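Dextranase (Pseudarthrobacter oxydans, PDB 6NZS) probably catalyses the endohydrolysis of alpha-1,6-glucosidic linkages in dextran, as a member of glycoside hydrolase family 49. Local coordinates at residues R475-T480 against H501-N506. Numbering follows the deposited sequence.
Sequences RFENIT and HVKNLN
CG is anti to the backbone N in both Arg475 and His501, so the two side chains leave in the same direction; the extended Arg475 chain, from CG to NE, then carries the guanidinium over the imidazole, planes 26° apart. NH1 of Arg475 sits over the ring centre of His501, 3.6 Å from its CG. Glu477 OE1 forms a salt bridge with Arg475 NE, 3.3 Å away in the guanidinium plane, which would help fix its rotation; His501 NE2 is hydrogen-bonded to Glu548 OE1. A water accepts from both Arg475 NH2 and Lys503 NZ, like charges 4.2 Å apart that do not bond to each other.

Further along, Asn504 ND2 gives a hydrogen bond of 3.0 Å to Asn478 OD1, an asparagine ladder continued by a hydrogen bond from Asn478 ND2 to Asn430 OD1. Asn506, its CG between backbone N and carbonyl carbon (chi1 62°), donates from ND2 to Thr480 OG1 (3.0 Å) and to Asn504 O (3.1 Å). Ile479 N reaches that same carbonyl from its opposite face. An alanine in place of Asn506 would probably leave Thr480 OG1 without this donor and Asn504 O with one grip fewer.

On the opposite face of the sheet from Thr480 and Asn506, Ile479 CB meets Leu505 CD1 at 3.9 Å, and both residues pack on Leu450. The parallel pairing is consistent with successive coils of this family's beta-solenoid, where polar groups satisfy one another on one face while Phe476, Ile479, Val502 and Leu505 form an apolar layer on the other.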
loop_
_atom_site.group_PDB
_atom_site.type_symbol
_atom_site.label_atom_id
_atom_site.label_comp_id
_atom_site.label_asym_id
_atom_site.label_seq_id
_atom_site.Cartn_x
_atom_site.Cartn_y
_atom_site.Cartn_z
ATOM N N ARG A 475 12.680 -3.282 14.705
ATOM C CA ARG A 475 12.475 -1.935 15.216
ATOM C C ARG A 475 11.579 -1.158 14.264
ATOM O O ARG A 475 11.844 -1.093 13.058
ATOM C CB ARG A 475 13.810 -1.200 15.384
ATOM C CG ARG A 475 13.678 0.199 15.976
ATOM C CD ARG A 475 15.049 0.762 16.340
ATOM N NE ARG A 475 14.970 2.071 16.984
ATOM C CZ ARG A 475 15.064 2.271 18.296
ATOM N NH1 ARG A 475 15.243 1.243 19.117
ATOM N NH2 ARG A 475 14.984 3.505 18.791
ATOM N N PHE A 476 10.516 -0.579 14.810
ATOM C CA PHE A 476 9.579 0.251 14.061
ATOM C C PHE A 476 9.613 1.617 14.727
ATOM O O PHE A 476 9.177 1.753 15.874
ATOM C CB PHE A 476 8.167 -0.333 14.142
ATOM C CG PHE A 476 8.067 -1.749 13.664
ATOM C CD1 PHE A 476 8.248 -2.806 14.537
ATOM C CD2 PHE A 476 7.793 -2.028 12.337
ATOM C CE1 PHE A 476 8.159 -4.122 14.096
ATOM C CE2 PHE A 476 7.711 -3.329 11.888
ATOM C CZ PHE A 476 7.892 -4.381 12.758
ATOM N N GLU A 477 10.126 2.626 14.032
ATOM C CA GLU A 477 10.288 3.953 14.618
ATOM C C GLU A 477 9.538 4.977 13.786
ATOM O O GLU A 477 9.817 5.129 12.590
ATOM C CB GLU A 477 11.762 4.347 14.744
ATOM C CG GLU A 477 11.933 5.752 15.296
ATOM C CD GLU A 477 13.298 6.016 15.898
ATOM O OE1 GLU A 477 14.116 5.077 15.969
ATOM O OE2 GLU A 477 13.539 7.172 16.308
ATOM N N ASN A 478 8.616 5.695 14.440
ATOM C CA ASN A 478 7.733 6.696 13.847
ATOM C C ASN A 478 6.658 6.020 13.009
ATOM O O ASN A 478 6.863 5.737 11.826
ATOM C CB ASN A 478 8.500 7.773 13.066
ATOM C CG ASN A 478 9.550 8.457 13.908
ATOM O OD1 ASN A 478 9.403 8.577 15.123
ATOM N ND2 ASN A 478 10.622 8.901 13.268
ATOM N N ILE A 479 5.521 5.731 13.632
ATOM C CA ILE A 479 4.334 5.250 12.937
ATOM C C ILE A 479 3.229 6.224 13.304
ATOM O O ILE A 479 2.673 6.164 14.408
ATOM C CB ILE A 479 3.951 3.819 13.318
ATOM C CG1 ILE A 479 5.128 2.846 13.158
ATOM C CG2 ILE A 479 2.766 3.378 12.460
ATOM C CD1 ILE A 479 4.814 1.441 13.677
ATOM N N THR A 480 2.919 7.134 12.391
ATOM C CA THR A 480 1.922 8.166 12.622
ATOM C C THR A 480 0.598 7.701 12.035
ATOM O O THR A 480 0.509 7.431 10.833
ATOM C CB THR A 480 2.387 9.464 11.967
ATOM O OG1 THR A 480 3.599 9.903 12.607
ATOM C CG2 THR A 480 1.327 10.544 12.097
ATOM N N HIS A 501 10.814 -3.466 19.034
ATOM C CA HIS A 501 10.761 -2.094 19.516
ATOM C C HIS A 501 9.804 -1.306 18.639
ATOM O O HIS A 501 9.949 -1.300 17.413
ATOM C CB HIS A 501 12.157 -1.465 19.491
ATOM C CG HIS A 501 12.303 -0.284 20.398
ATOM N ND1 HIS A 501 13.004 -0.336 21.585
ATOM C CD2 HIS A 501 11.838 0.982 20.287
ATOM C CE1 HIS A 501 12.964 0.853 22.165
ATOM N NE2 HIS A 501 12.264 1.672 21.396
ATOM N N VAL A 502 8.826 -0.651 19.267
ATOM C CA VAL A 502 7.888 0.240 18.584
ATOM C C VAL A 502 8.042 1.609 19.226
ATOM O O VAL A 502 7.628 1.809 20.377
ATOM C CB VAL A 502 6.440 -0.264 18.687
ATOM C CG1 VAL A 502 5.491 0.665 17.925
ATOM C CG2 VAL A 502 6.324 -1.693 18.159
ATOM N N LYS A 503 8.648 2.544 18.502
ATOM C CA LYS A 503 8.935 3.877 19.012
ATOM C C LYS A 503 8.092 4.901 18.262
ATOM O O LYS A 503 8.063 4.912 17.025
ATOM C CB LYS A 503 10.420 4.218 18.862
ATOM C CG LYS A 503 10.788 5.561 19.468
ATOM C CD LYS A 503 12.302 5.788 19.479
ATOM C CE LYS A 503 12.630 7.109 20.157
ATOM N NZ LYS A 503 14.092 7.268 20.409
ATOM N N ASN A 504 7.417 5.770 19.009
ATOM C CA ASN A 504 6.582 6.825 18.430
ATOM C C ASN A 504 5.491 6.271 17.511
ATOM O O ASN A 504 5.250 6.783 16.412
ATOM C CB ASN A 504 7.399 7.927 17.740
ATOM C CG ASN A 504 6.543 9.145 17.395
ATOM O OD1 ASN A 504 5.548 9.433 18.075
ATOM N ND2 ASN A 504 6.907 9.848 16.327
ATOM N N LEU A 505 4.818 5.219 17.971
ATOM C CA LEU A 505 3.499 4.892 17.437
ATOM C C LEU A 505 2.552 5.933 18.012
ATOM O O LEU A 505 2.216 5.890 19.200
ATOM C CB LEU A 505 3.083 3.485 17.861
ATOM C CG LEU A 505 1.618 3.125 17.576
ATOM C CD1 LEU A 505 1.324 3.210 16.081
ATOM C CD2 LEU A 505 1.261 1.753 18.125
ATOM N N ASN A 506 2.146 6.898 17.186
ATOM C CA ASN A 506 1.298 7.994 17.629
ATOM C C ASN A 506 -0.025 7.904 16.890
ATOM O O ASN A 506 -0.070 7.993 15.657
ATOM C CB ASN A 506 1.984 9.358 17.475
ATOM C CG ASN A 506 2.328 9.700 16.040
ATOM O OD1 ASN A 506 1.614 10.469 15.392
ATOM N ND2 ASN A 506 3.459 9.181 15.552
HETATM O O HOH W 1 14.969 4.588 21.640
#